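Long-range contacts in tRNA (guanosine(18)-2'-O)-methyltransferase (Aquifex aeolicus, PDB 1ZJR), which catalyses the 2'-O-methylation of guanosine 18 in a subset of tRNA species, with S-adenosyl-L-methionine as methyl donor: residues D25-A30 and V51-Y56; D31-E36 and V125-Q130; R96-V101 and P120-V125; A102-K107 and D141-I146; N111-D116 and V145-G150. All blocks are in the same frame, centred on the assembly; numbering follows the deposited sequence.

Contact 1: D25-A30 and V51-Y56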
# COMPACT_ATOMS: atom_id res chain seq x y z
N ASP A 25 7.71 -2.94 -6.29
CA ASP A 25 6.80 -2.78 -7.40
C ASP A 25 5.30 -2.66 -7.06
O ASP A 25 4.50 -2.24 -7.90
CB ASP A 25 7.03 -3.99 -8.31
CG ASP A 25 6.43 -3.83 -9.64
OD1 ASP A 25 6.62 -2.75 -10.24
OD2 ASP A 25 5.77 -4.79 -10.10
N LEU A 26 4.93 -3.06 -5.85
CA LEU A 26 3.53 -3.03 -5.42
C LEU A 26 3.33 -1.82 -4.50
O LEU A 26 3.73 -1.84 -3.34
CB LEU A 26 3.20 -4.33 -4.68
CG LEU A 26 1.75 -4.55 -4.27
CD1 LEU A 26 0.83 -4.45 -5.49
CD2 LEU A 26 1.62 -5.91 -3.61
N ILE A 27 2.70 -0.78 -5.04
CA ILE A 27 2.49 0.47 -4.31
C ILE A 27 1.05 0.62 -3.85
O ILE A 27 0.13 0.17 -4.52
CB ILE A 27 2.79 1.70 -5.22
CG1 ILE A 27 4.13 1.50 -5.95
CG2 ILE A 27 2.80 2.99 -4.40
CD1 ILE A 27 5.33 1.37 -5.04
N VAL A 28 0.86 1.25 -2.69
CA VAL A 28 -0.49 1.48 -2.18
C VAL A 28 -0.68 2.98 -1.98
O VAL A 28 0.21 3.67 -1.48
CB VAL A 28 -0.73 0.77 -0.83
CG1 VAL A 28 -2.11 1.16 -0.28
CG2 VAL A 28 -0.66 -0.74 -1.00
N PHE A 29 -1.85 3.47 -2.37
CA PHE A 29 -2.19 4.88 -2.21
C PHE A 29 -3.50 4.94 -1.43
O PHE A 29 -4.51 4.41 -1.88
CB PHE A 29 -2.39 5.53 -3.58
CG PHE A 29 -2.47 7.04 -3.53
CD1 PHE A 29 -1.40 7.82 -3.96
CD2 PHE A 29 -3.61 7.68 -3.03
CE1 PHE A 29 -1.45 9.21 -3.89
CE2 PHE A 29 -3.66 9.07 -2.95
CZ PHE A 29 -2.58 9.84 -3.39
N ALA A 30 -3.46 5.57 -0.25
CA ALA A 30 -4.64 5.70 0.60
C ALA A 30 -5.27 7.06 0.30
O ALA A 30 -4.70 8.11 0.61
CB ALA A 30 -4.24 5.61 2.07
N VAL A 51 4.62 -4.64 0.99
CA VAL A 51 4.55 -3.33 0.38
C VAL A 51 5.60 -2.44 1.05
O VAL A 51 5.70 -2.40 2.28
CB VAL A 51 3.16 -2.68 0.55
CG1 VAL A 51 3.21 -1.21 0.14
CG2 VAL A 51 2.14 -3.42 -0.33
N LEU A 52 6.37 -1.73 0.23
CA LEU A 52 7.42 -0.86 0.74
C LEU A 52 7.03 0.62 0.70
O LEU A 52 7.51 1.40 1.52
CB LEU A 52 8.71 -1.05 -0.08
CG LEU A 52 9.90 -0.18 0.34
CD1 LEU A 52 10.35 -0.57 1.74
CD2 LEU A 52 11.04 -0.37 -0.65
N TYR A 53 6.17 1.00 -0.24
CA TYR A 53 5.76 2.40 -0.35
C TYR A 53 4.25 2.61 -0.21
O TYR A 53 3.46 2.03 -0.97
CB TYR A 53 6.20 2.98 -1.69
CG TYR A 53 7.68 2.86 -1.97
CD1 TYR A 53 8.18 1.83 -2.77
CD2 TYR A 53 8.59 3.77 -1.42
CE1 TYR A 53 9.55 1.72 -3.04
CE2 TYR A 53 9.96 3.67 -1.68
CZ TYR A 53 10.43 2.64 -2.49
OH TYR A 53 11.78 2.55 -2.76
N LEU A 54 3.88 3.45 0.75
CA LEU A 54 2.48 3.78 1.00
C LEU A 54 2.36 5.30 0.91
O LEU A 54 3.01 6.02 1.68
CB LEU A 54 2.06 3.35 2.42
CG LEU A 54 0.60 3.07 2.79
CD1 LEU A 54 0.37 3.54 4.21
CD2 LEU A 54 -0.39 3.73 1.85
N TYR A 55 1.56 5.79 -0.02
CA TYR A 55 1.34 7.22 -0.19
C TYR A 55 -0.06 7.50 0.31
O TYR A 55 -0.91 6.61 0.29
CB TYR A 55 1.45 7.63 -1.66
CG TYR A 55 2.83 7.46 -2.23
CD1 TYR A 55 3.29 6.21 -2.65
CD2 TYR A 55 3.70 8.55 -2.34
CE1 TYR A 55 4.57 6.04 -3.16
CE2 TYR A 55 4.99 8.39 -2.85
CZ TYR A 55 5.41 7.14 -3.25
OH TYR A 55 6.69 6.97 -3.75
N TYR A 56 -0.31 8.73 0.77
CA TYR A 56 -1.64 9.06 1.25
C TYR A 56 -1.99 10.52 1.04
O TYR A 56 -1.12 11.39 0.99
CB TYR A 56 -1.77 8.69 2.73
CG TYR A 56 -1.05 9.62 3.69
CD1 TYR A 56 -1.72 10.70 4.27
CD2 TYR A 56 0.28 9.40 4.04
CE1 TYR A 56 -1.08 11.54 5.17
CE2 TYR A 56 0.93 10.23 4.94
CZ TYR A 56 0.24 11.30 5.51
OH TYR A 56 0.88 12.11 6.42
O HOH W 1 6.07 -1.05 -2.57
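Over one face of the Phe-29 ring, displaced toward the rim, lies the carbonyl oxygen Tyr-55 O, while Phe-29 CD1 meets Tyr-55 CB at 3.7 Å. The Tyr-55 ring takes two groups at its edge, near its plane: Val-28 O and Ile-27 CG2, the latter 3.7 Å from Tyr-55 CD1. Ile-27 suits this place because its branches part: CG2 lies anti to the backbone N and goes to Tyr-55, whereas CD1, carried on CG1, stands 3.7 Å from Tyr-53 CD1. An alanine here would probably open a gap between the two tyrosines and leave their rings freer to turn. On the opposite face, Val-28 CG1 lies 3.8 Å from Leu-54 CD2; Val-28 CG2 also meets Val-51 CG2 (3.9 Å) at the start of the neighbouring strand. The parallel backbones are joined by Tyr-55 N to Val-28 O (2.9 Å) and Ala-30 N to Tyr-55 O (2.8 Å); at the wider start of the pair, a water bridges Leu-26 O and Leu-52 N. Helix 36-49, which connects the strands as a beta-alpha-beta unit, covers Val-28, Val-51 and Leu-54; helix 86-95 covers Ile-27, Phe-29 and Tyr-55. Strands 121-126 and 79-82 flank the pair.

Contact 2: D31-E36 and V125-Q130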
# COMPACT_ATOMS: atom_id res chain seq x y z
N ASP A 31 -6.45 7.02 -0.30
CA ASP A 31 -7.14 8.24 -0.67
C ASP A 31 -8.16 8.68 0.35
O ASP A 31 -9.27 8.17 0.39
CB ASP A 31 -7.81 8.06 -2.03
CG ASP A 31 -8.67 9.26 -2.41
OD1 ASP A 31 -8.30 10.39 -2.05
OD2 ASP A 31 -9.71 9.07 -3.08
N ASN A 32 -7.74 9.63 1.19
CA ASN A 32 -8.60 10.20 2.22
C ASN A 32 -9.21 9.18 3.18
O ASN A 32 -10.43 9.15 3.36
CB ASN A 32 -9.70 11.04 1.56
CG ASN A 32 -10.40 11.96 2.53
OD1 ASN A 32 -9.87 12.28 3.60
ND2 ASN A 32 -11.60 12.41 2.17
N VAL A 33 -8.37 8.35 3.79
CA VAL A 33 -8.87 7.37 4.76
C VAL A 33 -9.26 8.13 6.02
O VAL A 33 -8.44 8.81 6.63
CB VAL A 33 -7.80 6.31 5.09
CG1 VAL A 33 -8.19 5.54 6.35
CG2 VAL A 33 -7.66 5.35 3.92
N LYS A 34 -10.52 7.99 6.40
CA LYS A 34 -11.10 8.67 7.55
C LYS A 34 -10.34 8.63 8.88
O LYS A 34 -9.62 9.57 9.22
CB LYS A 34 -12.53 8.16 7.78
CG LYS A 34 -13.60 9.25 7.70
CD LYS A 34 -13.41 10.29 8.80
CE LYS A 34 -14.51 11.34 8.76
NZ LYS A 34 -14.31 12.37 9.82
N ASN A 35 -10.49 7.55 9.64
CA ASN A 35 -9.85 7.47 10.95
C ASN A 35 -8.49 6.78 11.01
O ASN A 35 -8.15 5.94 10.17
CB ASN A 35 -10.81 6.82 11.96
CG ASN A 35 -11.03 5.36 11.70
OD1 ASN A 35 -10.29 4.51 12.19
ND2 ASN A 35 -12.05 5.05 10.91
N GLU A 36 -7.73 7.15 12.03
CA GLU A 36 -6.39 6.62 12.22
C GLU A 36 -6.34 5.13 12.52
O GLU A 36 -5.33 4.48 12.24
CB GLU A 36 -5.65 7.39 13.31
CG GLU A 36 -6.22 7.26 14.71
CD GLU A 36 -5.33 7.92 15.76
OE1 GLU A 36 -4.18 7.46 15.95
OE2 GLU A 36 -5.78 8.90 16.39
N VAL A 125 -6.96 2.92 -2.66
CA VAL A 125 -8.13 2.62 -1.84
C VAL A 125 -8.54 3.92 -1.16
O VAL A 125 -7.77 4.88 -1.15
CB VAL A 125 -7.82 1.57 -0.75
CG1 VAL A 125 -7.37 0.26 -1.39
CG2 VAL A 125 -6.74 2.10 0.18
N GLY A 126 -9.74 3.98 -0.59
CA GLY A 126 -10.12 5.22 0.06
C GLY A 126 -11.49 5.22 0.70
O GLY A 126 -12.22 4.23 0.61
N ASN A 127 -11.82 6.33 1.33
CA ASN A 127 -13.12 6.49 1.99
C ASN A 127 -14.00 7.56 1.36
O ASN A 127 -14.78 8.20 2.06
CB ASN A 127 -12.95 6.83 3.46
CG ASN A 127 -12.76 5.60 4.32
OD1 ASN A 127 -13.55 4.65 4.26
ND2 ASN A 127 -11.73 5.62 5.15
N GLU A 128 -13.85 7.79 0.05
CA GLU A 128 -14.72 8.77 -0.60
C GLU A 128 -16.00 7.99 -0.89
O GLU A 128 -16.03 6.77 -0.72
CB GLU A 128 -14.10 9.30 -1.90
CG GLU A 128 -12.83 10.17 -1.71
CD GLU A 128 -13.07 11.45 -0.90
OE1 GLU A 128 -12.09 12.20 -0.67
OE2 GLU A 128 -14.22 11.73 -0.49
N LEU A 129 -17.04 8.69 -1.32
CA LEU A 129 -18.33 8.06 -1.59
C LEU A 129 -18.28 6.71 -2.29
O LEU A 129 -18.92 5.74 -1.85
CB LEU A 129 -19.22 9.02 -2.38
CG LEU A 129 -20.69 8.62 -2.50
CD1 LEU A 129 -21.28 8.47 -1.11
CD2 LEU A 129 -21.45 9.66 -3.30
N GLN A 130 -17.54 6.62 -3.39
CA GLN A 130 -17.45 5.37 -4.14
C GLN A 130 -16.08 4.70 -4.02
O GLN A 130 -15.69 3.90 -4.87
CB GLN A 130 -17.80 5.62 -5.61
CG GLN A 130 -19.24 6.11 -5.80
CD GLN A 130 -19.60 6.34 -7.25
OE1 GLN A 130 -19.79 5.40 -8.03
NE2 GLN A 130 -19.68 7.61 -7.64
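Asp-31 continues the parallel pairing where strands 26-31 and 121-126 end side by side and run into loops: its N-H gives a 2.7 Å hydrogen bond to Val-125 O, and its own O accepts a longer one, 3.3 Å, from Asn-127 N. Val-125 lies near Thr-103, predicted to bind S-adenosyl-L-methionine. The Asp-31 carbonyl O is 3.1 Å from Gly-126 CA, where a side chain would collide with it, so glycine fits. Asn-32 follows with positive phi (55°), a conformation asparagine tolerates well; its CG is anti to the backbone N, and ND2 donates to Glu-128 OE1 at 2.9 Å from above the carboxylate plane, the two planes being 46° apart. Asn-32 O rests on Asn-127 CB (3.4 Å). Val-33 sets CG1 beside the Asn-127 side chain and packs on helix 36-49, whose N-cap is Asn-35. Chemically, two carboxylates come close, Asp-31 OD1 being 4.4 Å from Glu-128 OE1; Ser-133 N satisfies Asp-31 OD2, but OD1 is buried without a partner, so the repulsion is probably only partly offset.

Contact 3: R96-V101 and P120-V125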
# COMPACT_ATOMS: atom_id res chain seq x y z
N ARG A 96 5.34 5.97 -15.68
CA ARG A 96 6.49 5.12 -15.42
C ARG A 96 6.18 3.65 -15.69
O ARG A 96 7.01 2.78 -15.43
CB ARG A 96 6.97 5.26 -13.98
CG ARG A 96 7.81 6.49 -13.69
CD ARG A 96 8.23 6.51 -12.22
NE ARG A 96 8.95 5.29 -11.86
CZ ARG A 96 9.17 4.89 -10.61
NH1 ARG A 96 8.72 5.61 -9.59
NH2 ARG A 96 9.84 3.77 -10.38
N GLY A 97 4.99 3.37 -16.20
CA GLY A 97 4.62 2.00 -16.51
C GLY A 97 3.79 1.28 -15.46
O GLY A 97 3.54 0.08 -15.59
N PHE A 98 3.37 1.98 -14.42
CA PHE A 98 2.56 1.37 -13.37
C PHE A 98 1.08 1.40 -13.73
O PHE A 98 0.59 2.42 -14.21
CB PHE A 98 2.74 2.11 -12.04
CG PHE A 98 4.05 1.82 -11.35
CD1 PHE A 98 4.07 1.07 -10.17
CD2 PHE A 98 5.24 2.33 -11.84
CE1 PHE A 98 5.27 0.83 -9.50
CE2 PHE A 98 6.45 2.10 -11.18
CZ PHE A 98 6.46 1.35 -10.00
N GLN A 99 0.38 0.29 -13.53
CA GLN A 99 -1.05 0.28 -13.80
C GLN A 99 -1.71 0.82 -12.54
O GLN A 99 -1.33 0.45 -11.42
CB GLN A 99 -1.57 -1.14 -14.09
CG GLN A 99 -1.50 -2.10 -12.91
CD GLN A 99 -2.22 -3.42 -13.19
OE1 GLN A 99 -2.07 -4.39 -12.44
NE2 GLN A 99 -3.01 -3.46 -14.25
N ILE A 100 -2.68 1.71 -12.71
CA ILE A 100 -3.39 2.29 -11.58
C ILE A 100 -4.70 1.53 -11.38
O ILE A 100 -5.59 1.56 -12.24
CB ILE A 100 -3.70 3.78 -11.84
CG1 ILE A 100 -2.43 4.50 -12.30
CG2 ILE A 100 -4.26 4.42 -10.57
CD1 ILE A 100 -1.27 4.42 -11.32
N VAL A 101 -4.79 0.84 -10.25
CA VAL A 101 -5.95 0.02 -9.90
C VAL A 101 -6.70 0.71 -8.76
O VAL A 101 -6.18 0.85 -7.65
CB VAL A 101 -5.49 -1.38 -9.45
CG1 VAL A 101 -6.68 -2.27 -9.10
CG2 VAL A 101 -4.66 -2.03 -10.57
N PRO A 120 4.00 -4.03 -12.31
CA PRO A 120 4.09 -2.80 -11.52
C PRO A 120 2.68 -2.25 -11.32
O PRO A 120 1.98 -1.94 -12.30
CB PRO A 120 4.96 -1.89 -12.38
CG PRO A 120 5.91 -2.88 -13.00
CD PRO A 120 4.99 -4.02 -13.41
N THR A 121 2.27 -2.13 -10.07
CA THR A 121 0.92 -1.69 -9.74
C THR A 121 0.81 -0.73 -8.56
O THR A 121 1.52 -0.85 -7.57
CB THR A 121 0.04 -2.91 -9.37
OG1 THR A 121 0.01 -3.83 -10.46
CG2 THR A 121 -1.39 -2.47 -9.01
N VAL A 122 -0.10 0.23 -8.69
CA VAL A 122 -0.38 1.16 -7.60
C VAL A 122 -1.84 0.87 -7.25
O VAL A 122 -2.72 1.11 -8.07
CB VAL A 122 -0.27 2.65 -8.00
CG1 VAL A 122 -0.74 3.52 -6.84
CG2 VAL A 122 1.18 3.02 -8.35
N LEU A 123 -2.09 0.32 -6.07
CA LEU A 123 -3.45 0.04 -5.63
C LEU A 123 -3.97 1.26 -4.87
O LEU A 123 -3.38 1.65 -3.86
CB LEU A 123 -3.48 -1.18 -4.68
CG LEU A 123 -4.83 -1.39 -3.98
CD1 LEU A 123 -5.89 -1.74 -5.01
CD2 LEU A 123 -4.71 -2.50 -2.93
N VAL A 124 -5.06 1.85 -5.35
CA VAL A 124 -5.62 3.02 -4.68
C VAL A 124 -6.91 2.65 -3.96
O VAL A 124 -7.84 2.12 -4.58
CB VAL A 124 -5.94 4.16 -5.69
CG1 VAL A 124 -6.26 5.45 -4.93
CG2 VAL A 124 -4.76 4.37 -6.63
N VAL A 125 -6.96 2.92 -2.66
CA VAL A 125 -8.13 2.62 -1.84
C VAL A 125 -8.54 3.92 -1.16
O VAL A 125 -7.77 4.88 -1.15
CB VAL A 125 -7.82 1.57 -0.75
CG1 VAL A 125 -7.37 0.26 -1.39
CG2 VAL A 125 -6.74 2.10 0.18
O HOH W 2 2.41 -2.26 -15.09
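Val-101 CG2 and Thr-121 CG2 press together at 3.6 Å in the tight part, where mostly beta-branched residues line both faces of two parallel strands. On the other face, Ile-100 CD1 lies beside Val-122 CB at 3.9 Å. The backbones are stitched by Val-101 N to Val-122 O (3.0 Å) and Val-124 N to Val-101 O (2.7 Å). Pro-120 CB sits over the Phe-98 face, 3.9 Å from the ring centroid, a CH-pi contact that suits a rigid proline ring. Gln-99 lays CG 3.4 Å from Thr-121 OG1, a hydroxyl bonded to Lys-119 O, and its side chain also lies on Val-115. An alanine in place of Gln-99 would probably lose this packing and leave a gap beside Thr-121 and Val-115. Exposed Gly-97 is looser: its positive phi closes helix 86-95 in a Schellman motif, and a water donating to both carbonyl oxygens links it to Pro-120. This pairing forms part of the helix-flanked central parallel sheet of the knotted SPOUT methyltransferase domain.

Contact 4: A102-K107 and D141-I146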
# COMPACT_ATOMS: atom_id res chain seq x y z
N ALA A 102 -7.93 1.13 -9.02
CA ALA A 102 -8.70 1.84 -8.01
C ALA A 102 -10.02 1.21 -7.63
O ALA A 102 -10.77 0.72 -8.48
CB ALA A 102 -8.94 3.27 -8.47
N THR A 103 -10.32 1.21 -6.33
CA THR A 103 -11.58 0.67 -5.84
C THR A 103 -12.64 1.71 -6.19
O THR A 103 -12.58 2.85 -5.72
CB THR A 103 -11.57 0.49 -4.32
OG1 THR A 103 -11.25 1.75 -3.71
CG2 THR A 103 -10.54 -0.56 -3.91
N TRP A 104 -13.59 1.32 -7.03
CA TRP A 104 -14.66 2.22 -7.46
C TRP A 104 -15.98 1.45 -7.35
O TRP A 104 -16.18 0.44 -8.03
CB TRP A 104 -14.38 2.66 -8.91
CG TRP A 104 -15.38 3.63 -9.48
CD1 TRP A 104 -16.30 3.38 -10.46
CD2 TRP A 104 -15.56 5.01 -9.11
NE1 TRP A 104 -17.04 4.51 -10.72
CE2 TRP A 104 -16.61 5.53 -9.91
CE3 TRP A 104 -14.94 5.86 -8.18
CZ2 TRP A 104 -17.05 6.85 -9.81
CZ3 TRP A 104 -15.37 7.18 -8.08
CH2 TRP A 104 -16.42 7.66 -8.89
N LEU A 105 -16.86 1.94 -6.48
CA LEU A 105 -18.15 1.29 -6.25
C LEU A 105 -19.09 1.61 -7.40
O LEU A 105 -19.76 2.64 -7.40
CB LEU A 105 -18.73 1.76 -4.91
CG LEU A 105 -19.79 0.89 -4.23
CD1 LEU A 105 -19.23 -0.51 -3.99
CD2 LEU A 105 -20.18 1.53 -2.90
N SER A 106 -19.13 0.71 -8.37
CA SER A 106 -19.97 0.90 -9.54
C SER A 106 -20.19 -0.44 -10.24
O SER A 106 -19.35 -1.33 -10.17
CB SER A 106 -19.29 1.88 -10.50
OG SER A 106 -20.06 2.08 -11.67
N LYS A 107 -21.33 -0.58 -10.91
CA LYS A 107 -21.64 -1.81 -11.61
C LYS A 107 -20.74 -1.99 -12.83
O LYS A 107 -20.65 -3.08 -13.39
CB LYS A 107 -23.12 -1.83 -12.04
CG LYS A 107 -24.10 -2.04 -10.89
CD LYS A 107 -23.99 -0.93 -9.84
CE LYS A 107 -24.94 -1.15 -8.67
NZ LYS A 107 -24.61 -2.38 -7.89
N ASP A 141 -6.46 2.62 -14.56
CA ASP A 141 -6.37 1.64 -15.64
C ASP A 141 -7.39 0.55 -15.36
O ASP A 141 -7.95 -0.04 -16.29
CB ASP A 141 -4.97 1.02 -15.68
CG ASP A 141 -3.91 2.01 -16.12
OD1 ASP A 141 -3.93 2.41 -17.30
OD2 ASP A 141 -3.06 2.39 -15.28
N LYS A 142 -7.63 0.30 -14.08
CA LYS A 142 -8.60 -0.71 -13.67
C LYS A 142 -9.48 -0.15 -12.55
O LYS A 142 -8.99 0.52 -11.64
CB LYS A 142 -7.89 -1.97 -13.16
CG LYS A 142 -7.12 -2.76 -14.22
CD LYS A 142 -8.06 -3.45 -15.19
CE LYS A 142 -7.29 -4.30 -16.19
NZ LYS A 142 -6.33 -3.48 -16.97
N LYS A 143 -10.78 -0.42 -12.63
CA LYS A 143 -11.74 0.00 -11.61
C LYS A 143 -12.25 -1.30 -11.01
O LYS A 143 -12.86 -2.10 -11.71
CB LYS A 143 -12.89 0.79 -12.25
CG LYS A 143 -12.44 2.08 -12.93
CD LYS A 143 -13.62 2.88 -13.44
CE LYS A 143 -14.44 2.09 -14.44
NZ LYS A 143 -15.61 2.87 -14.93
N ILE A 144 -12.02 -1.51 -9.72
CA ILE A 144 -12.41 -2.76 -9.09
C ILE A 144 -13.39 -2.70 -7.93
O ILE A 144 -13.53 -1.69 -7.24
CB ILE A 144 -11.17 -3.51 -8.57
CG1 ILE A 144 -10.42 -2.63 -7.56
CG2 ILE A 144 -10.26 -3.90 -9.73
CD1 ILE A 144 -9.30 -3.34 -6.80
N VAL A 145 -14.07 -3.82 -7.71
CA VAL A 145 -15.01 -3.96 -6.61
C VAL A 145 -14.81 -5.35 -6.03
O VAL A 145 -14.27 -6.23 -6.71
CB VAL A 145 -16.49 -3.85 -7.05
CG1 VAL A 145 -16.83 -2.42 -7.39
CG2 VAL A 145 -16.75 -4.77 -8.23
N ILE A 146 -15.23 -5.52 -4.79
CA ILE A 146 -15.16 -6.81 -4.11
C ILE A 146 -16.61 -7.30 -4.08
O ILE A 146 -17.50 -6.55 -3.69
CB ILE A 146 -14.62 -6.65 -2.67
CG1 ILE A 146 -13.17 -6.15 -2.71
CG2 ILE A 146 -14.70 -7.98 -1.93
CD1 ILE A 146 -12.59 -5.83 -1.32
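Ala-102 O accepts a hydrogen bond from Ile-144 N at 2.8 Å, and the CA-H of Lys-143 approaches the same oxygen. Two further bonds continue the parallel pairing: Ala-102 N to Lys-142 O (2.9 Å) and Trp-104 N to Ile-144 O (3.0 Å). Ile-144 has CG1 between its backbone N and carbonyl carbon (chi1 59°), which lays CG1 3.5 Å from Ala-102 O. Its CD1 then reaches Thr-103 CG2 at 4.2 Å, the side chains crossing obliquely. Threonine combines this methyl with a hydroxyl: OG1 hydrogen-bonds a glycerol, probably from the crystallisation liquor, and Thr-103, like Ile-146, is predicted to bind S-adenosyl-L-methionine. On the other face, Trp-104 and Lys-143 lie side by side, so Lys-143 CD comes near the indole, 4.0 Å from Trp-104 CD1, and CB lies beside CB. The charged end goes on to a salt bridge between Lys-143 NZ and Glu-108 OE1, an oxygen that Trp-104 NE1 meets in a weak hydrogen bond. At the end of strand 142-145, Val-145 CG1 approaches Ser-106 O at 3.9 Å. Helix 157-174 packs Ile-164 on Thr-103 and Ile-144, while helix 134-137 lies against Trp-104 and Lys-143; strand 121-126 flanks 99-103, and the short strand 110-111 borders 142-145 at the edge of the sheet.

Contact 5: N111-D116 and V145-G150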
# COMPACT_ATOMS: atom_id res chain seq x y z
N ASN A 111 -14.52 -7.46 -11.00
CA ASN A 111 -14.18 -8.24 -9.81
C ASN A 111 -12.68 -8.04 -9.59
O ASN A 111 -11.88 -8.20 -10.52
CB ASN A 111 -14.53 -9.71 -10.06
CG ASN A 111 -14.26 -10.60 -8.86
OD1 ASN A 111 -13.12 -10.74 -8.43
ND2 ASN A 111 -15.31 -11.22 -8.33
N PHE A 112 -12.29 -7.71 -8.36
CA PHE A 112 -10.88 -7.45 -8.04
C PHE A 112 -9.91 -8.59 -8.38
O PHE A 112 -8.70 -8.36 -8.50
CB PHE A 112 -10.73 -7.08 -6.56
CG PHE A 112 -10.81 -8.25 -5.62
CD1 PHE A 112 -9.66 -8.72 -4.98
CD2 PHE A 112 -12.02 -8.88 -5.37
CE1 PHE A 112 -9.72 -9.81 -4.12
CE2 PHE A 112 -12.09 -9.97 -4.50
CZ PHE A 112 -10.94 -10.43 -3.87
N ARG A 113 -10.41 -9.80 -8.55
CA ARG A 113 -9.52 -10.92 -8.87
C ARG A 113 -9.18 -11.00 -10.36
O ARG A 113 -8.37 -11.84 -10.77
CB ARG A 113 -10.14 -12.25 -8.41
CG ARG A 113 -10.38 -12.33 -6.90
CD ARG A 113 -10.64 -13.76 -6.44
NE ARG A 113 -10.88 -13.84 -5.00
CZ ARG A 113 -12.08 -13.74 -4.43
NH1 ARG A 113 -13.17 -13.58 -5.17
NH2 ARG A 113 -12.18 -13.80 -3.10
N GLU A 114 -9.77 -10.13 -11.17
CA GLU A 114 -9.51 -10.14 -12.61
C GLU A 114 -8.27 -9.33 -12.98
O GLU A 114 -7.79 -9.41 -14.12
CB GLU A 114 -10.74 -9.62 -13.36
CG GLU A 114 -11.95 -10.52 -13.20
CD GLU A 114 -13.17 -10.04 -13.98
OE1 GLU A 114 -14.24 -10.67 -13.84
OE2 GLU A 114 -13.06 -9.04 -14.72
N VAL A 115 -7.74 -8.59 -12.02
CA VAL A 115 -6.55 -7.78 -12.25
C VAL A 115 -5.28 -8.60 -12.05
O VAL A 115 -5.24 -9.53 -11.23
CB VAL A 115 -6.52 -6.58 -11.27
CG1 VAL A 115 -5.17 -5.87 -11.33
CG2 VAL A 115 -7.63 -5.60 -11.63
N ASP A 116 -4.24 -8.27 -12.81
CA ASP A 116 -2.95 -8.95 -12.70
C ASP A 116 -2.08 -8.07 -11.81
O ASP A 116 -1.52 -7.07 -12.26
CB ASP A 116 -2.30 -9.10 -14.08
CG ASP A 116 -0.93 -9.73 -14.03
OD1 ASP A 116 -0.41 -9.97 -12.91
OD2 ASP A 116 -0.35 -9.99 -15.11
N VAL A 145 -14.07 -3.82 -7.71
CA VAL A 145 -15.01 -3.96 -6.61
C VAL A 145 -14.81 -5.35 -6.03
O VAL A 145 -14.27 -6.23 -6.71
CB VAL A 145 -16.49 -3.85 -7.05
CG1 VAL A 145 -16.83 -2.42 -7.39
CG2 VAL A 145 -16.75 -4.77 -8.23
N ILE A 146 -15.23 -5.52 -4.79
CA ILE A 146 -15.16 -6.81 -4.11
C ILE A 146 -16.61 -7.30 -4.08
O ILE A 146 -17.50 -6.55 -3.69
CB ILE A 146 -14.62 -6.65 -2.67
CG1 ILE A 146 -13.17 -6.15 -2.71
CG2 ILE A 146 -14.70 -7.98 -1.93
CD1 ILE A 146 -12.59 -5.83 -1.32
N PRO A 147 -16.86 -8.55 -4.49
CA PRO A 147 -18.23 -9.07 -4.48
C PRO A 147 -18.90 -9.03 -3.11
O PRO A 147 -18.29 -9.41 -2.10
CB PRO A 147 -18.07 -10.49 -5.03
CG PRO A 147 -16.68 -10.86 -4.63
CD PRO A 147 -15.90 -9.59 -4.91
N MET A 148 -20.15 -8.58 -3.08
CA MET A 148 -20.92 -8.47 -1.84
C MET A 148 -22.22 -9.25 -2.00
O MET A 148 -22.82 -9.26 -3.08
CB MET A 148 -21.28 -7.01 -1.57
CG MET A 148 -20.14 -6.03 -1.70
SD MET A 148 -19.03 -6.11 -0.30
CE MET A 148 -17.84 -4.91 -0.73
N TYR A 149 -22.67 -9.89 -0.93
CA TYR A 149 -23.90 -10.67 -0.98
C TYR A 149 -24.91 -10.31 0.11
O TYR A 149 -25.93 -10.99 0.26
CB TYR A 149 -23.56 -12.16 -0.88
CG TYR A 149 -22.61 -12.65 -1.94
CD1 TYR A 149 -21.23 -12.52 -1.78
CD2 TYR A 149 -23.08 -13.24 -3.11
CE1 TYR A 149 -20.34 -12.96 -2.76
CE2 TYR A 149 -22.20 -13.70 -4.10
CZ TYR A 149 -20.84 -13.55 -3.92
OH TYR A 149 -19.97 -14.00 -4.88
N GLY A 150 -24.64 -9.24 0.86
CA GLY A 150 -25.54 -8.85 1.94
C GLY A 150 -26.17 -7.48 1.79
O GLY A 150 -26.34 -6.99 0.67
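Phe-112 carries CG between its backbone N and carbonyl carbon (chi1 77°), which sets the root of the ring on the side of segment 145-150, while Asn-111 has CG anti to the backbone N (chi1 -178°). From there Asn-111 OD1 accepts from Arg-113 N at 2.9 Å, an Asx turn that suits asparagine's short amide. The same side chain brings ND2 3.8 Å from Pro-147 CD. Where strands 110-111 and 142-145 end, Asn-111 is bridged in parallel to Val-145, and one backbone bond crosses, Phe-112 N to Val-145 O at 3.0 Å, somewhat bent (142° at the hydrogen). Large and flat, the Phe-112 ring spans two residues: CD2 touches Ile-146 CG1 at 4.0 Å, and Pro-147 CD meets the ring edge in plane, 3.9 Å from Phe-112 CE2. Ile-146 is a predicted S-adenosyl-L-methionine contact, so this packing borders the probable cofactor pocket. Helix 157-174 backs the ring through Ile-163 and Glu-167. Arg-113 folds over it, with Phe-112 CZ 3.4 Å above the guanidinium plane, over its centre.

How the contacts relate
Four of the contacts follow one parallel sheet: contact 1 pairs strands 51-57 and 26-31, contact 2 continues 26-31 beside the end of 121-126, contact 3 pairs 121-126 with 99-103, and contact 4 pairs 99-103 with 142-145. Contact 5 joins the chain leaving strands 142-145 and 110-111 at the far edge. Contacts 1 and 5 have centres about 20 Å apart, whereas contacts 4 and 5 are about 8 Å apart and share Val-145 and Ile-146. Along the chain, contact 1 closes before contact 3 opens, contact 3 is nested within contact 2, and contact 3 crosses contacts 4 and 5, which end on the same stretch. Sequence-distant segments thereby converge on the predicted cofactor residues Thr-103 and Ile-146.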